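Local coordinates for protein glutaminase 1 (Escherichia coli, PDB 1U60) that hydrolyses L-glutamine to L-glutamate and ammonium, working as a homotetramer of the serine-dependent beta-lactamase-like glutaminase family, at residues 62-70 / 258-266. Sequence-based numbering, arbitrary orientation.
Sequences FALESISKV and GKSGVGGGI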
# COMPACT_ATOMS: atom_id res chain seq x y z
N PHE A 62 -2.37 -26.10 -9.54
CA PHE A 62 -1.98 -25.17 -10.61
C PHE A 62 -0.59 -24.62 -10.24
O PHE A 62 -0.13 -24.77 -9.10
CB PHE A 62 -2.99 -23.99 -10.77
CG PHE A 62 -3.28 -23.23 -9.47
CD1 PHE A 62 -4.31 -23.64 -8.62
CD2 PHE A 62 -2.53 -22.13 -9.12
CE1 PHE A 62 -4.56 -22.99 -7.44
CE2 PHE A 62 -2.80 -21.45 -7.97
CZ PHE A 62 -3.80 -21.87 -7.10
N ALA A 63 0.08 -24.00 -11.21
CA ALA A 63 1.46 -23.50 -10.99
C ALA A 63 1.45 -22.29 -10.09
O ALA A 63 0.66 -21.38 -10.28
CB ALA A 63 2.15 -23.19 -12.34
N LEU A 64 2.28 -22.33 -9.06
CA LEU A 64 2.42 -21.29 -8.06
C LEU A 64 2.85 -19.97 -8.69
O LEU A 64 2.34 -18.94 -8.37
CB LEU A 64 3.44 -21.75 -7.04
CG LEU A 64 3.68 -20.87 -5.80
CD1 LEU A 64 2.44 -20.73 -4.95
CD2 LEU A 64 4.77 -21.48 -4.97
N GLU A 65 3.83 -20.06 -9.58
CA GLU A 65 4.45 -18.97 -10.28
C GLU A 65 4.82 -17.84 -9.32
O GLU A 65 5.39 -18.11 -8.28
CB GLU A 65 3.54 -18.56 -11.45
CG GLU A 65 3.42 -19.68 -12.50
CD GLU A 65 4.67 -19.82 -13.35
OE1 GLU A 65 5.62 -18.99 -13.21
OE2 GLU A 65 4.70 -20.73 -14.19
N SER A 66 4.43 -16.58 -9.60
CA SER A 66 5.02 -15.49 -8.81
C SER A 66 4.44 -15.45 -7.39
O SER A 66 4.93 -14.70 -6.53
CB SER A 66 4.92 -14.14 -9.52
OG SER A 66 3.60 -13.82 -9.57
N ILE A 67 3.45 -16.25 -7.07
CA ILE A 67 3.07 -16.32 -5.66
C ILE A 67 4.24 -16.83 -4.81
O ILE A 67 4.33 -16.51 -3.59
CB ILE A 67 1.74 -17.16 -5.46
CG1 ILE A 67 0.55 -16.48 -6.20
CG2 ILE A 67 1.43 -17.27 -3.99
CD1 ILE A 67 -0.65 -17.34 -6.30
N SER A 68 5.13 -17.62 -5.42
CA SER A 68 6.37 -18.06 -4.78
C SER A 68 7.19 -16.91 -4.16
O SER A 68 7.91 -17.13 -3.18
CB SER A 68 7.23 -18.79 -5.80
OG SER A 68 7.75 -17.89 -6.75
N LYS A 69 7.03 -15.68 -4.67
CA LYS A 69 7.75 -14.49 -4.17
C LYS A 69 7.46 -14.27 -2.69
O LYS A 69 8.34 -13.83 -1.93
CB LYS A 69 7.44 -13.25 -4.99
CG LYS A 69 7.74 -13.41 -6.48
CD LYS A 69 7.26 -12.15 -7.24
CE LYS A 69 7.69 -12.15 -8.70
NZ LYS A 69 6.96 -11.02 -9.41
N VAL A 70 6.24 -14.62 -2.25
CA VAL A 70 5.84 -14.36 -0.86
C VAL A 70 6.63 -15.35 0.01
O VAL A 70 7.11 -14.99 1.11
CB VAL A 70 4.32 -14.52 -0.69
CG1 VAL A 70 3.94 -14.51 0.78
CG2 VAL A 70 3.59 -13.46 -1.46
N GLY A 258 -2.63 -8.85 -0.64
CA GLY A 258 -2.88 -9.94 -1.59
C GLY A 258 -1.68 -10.22 -2.47
O GLY A 258 -0.67 -9.52 -2.46
N LYS A 259 -1.82 -11.30 -3.24
CA LYS A 259 -0.81 -11.69 -4.21
C LYS A 259 -1.44 -12.49 -5.32
O LYS A 259 -2.26 -13.37 -5.07
CB LYS A 259 0.28 -12.52 -3.56
CG LYS A 259 1.46 -12.89 -4.44
CD LYS A 259 2.45 -11.76 -4.64
CE LYS A 259 3.36 -11.90 -5.85
NZ LYS A 259 2.73 -11.56 -7.17
N SER A 260 -1.02 -12.23 -6.54
CA SER A 260 -1.45 -12.98 -7.69
C SER A 260 -0.26 -13.75 -8.30
O SER A 260 0.95 -13.42 -8.03
CB SER A 260 -1.97 -12.06 -8.75
OG SER A 260 -0.89 -11.28 -9.27
N GLY A 261 -0.60 -14.75 -9.12
CA GLY A 261 0.37 -15.48 -9.96
C GLY A 261 -0.24 -15.83 -11.31
O GLY A 261 -1.45 -15.91 -11.42
N VAL A 262 0.59 -16.11 -12.31
CA VAL A 262 0.07 -16.39 -13.68
C VAL A 262 -0.55 -17.80 -13.87
O VAL A 262 -1.16 -18.07 -14.90
CB VAL A 262 1.13 -16.10 -14.81
CG1 VAL A 262 1.51 -14.63 -14.77
CG2 VAL A 262 2.34 -16.99 -14.72
N GLY A 263 -0.42 -18.66 -12.85
CA GLY A 263 -1.21 -19.87 -12.76
C GLY A 263 -2.66 -19.64 -12.52
O GLY A 263 -3.44 -20.58 -12.66
N GLY A 264 -3.04 -18.40 -12.19
CA GLY A 264 -4.45 -18.06 -11.93
C GLY A 264 -4.85 -17.97 -10.47
O GLY A 264 -6.01 -17.79 -10.16
N GLY A 265 -3.89 -18.08 -9.57
CA GLY A 265 -4.13 -17.94 -8.15
C GLY A 265 -4.18 -16.52 -7.67
O GLY A 265 -3.49 -15.64 -8.20
N ILE A 266 -5.06 -16.27 -6.70
CA ILE A 266 -5.18 -15.02 -5.98
C ILE A 266 -5.24 -15.38 -4.52
O ILE A 266 -6.06 -16.20 -4.11
CB ILE A 266 -6.46 -14.23 -6.38
CG1 ILE A 266 -6.45 -13.85 -7.89
CG2 ILE A 266 -6.65 -12.96 -5.53
CD1 ILE A 266 -5.40 -12.89 -8.32
O HOH W 1 -0.27 -18.84 -9.73
O HOH W 2 3.29 -15.26 -12.03
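The chain from A63 to S66 runs against the type I turn G261-G264, with A63 and G263 4.8 Å apart at their CA atoms and S66 and G261 likewise close. G263 CA donates a CH...O contact to A63 O at 3.5 Å. Two waters join the backbones: one accepts from both S66 N and V262 N, the other donates to A63 O and L64 O and accepts weakly from G263 N. I67 packs on the backbone flanking the turn; its CG1 is 3.5 Å from S260 C, and its CD1 packs near G265 O. The F62 ring lies beside the turn, with CE2 3.8 Å from G265 CA. The bare glycine backbone of G261, G263 and G265 lies directly against A63, F62 and I67.

The segments belong to the beta-lactamase-like fold of glutaminases. S66 and K69, three residues on, in helix 68-80, form its SxxK motif; K259-S260-G261, at the end of edge strand 258-260, is the KSG counterpart of the KTG motif. S66 and V262 are predicted substrate-binding residues. S66 OG lies 3.1 Å from S260 O, where a weak hydrogen bond is possible but not settled, and it is hydrogen-bonded to Y244 OH. K259 starts with CG anti to the backbone N (chi1 -175°), beside V70 CG2 at 3.7 Å. Bends at chi2 and chi4 then bring NZ back to S260 O at 2.7 Å, in the carbonyl plane. K259 NZ and K69 NZ both bond Y244 OH. V262 CG2 packs on E65 CG at 3.7 Å.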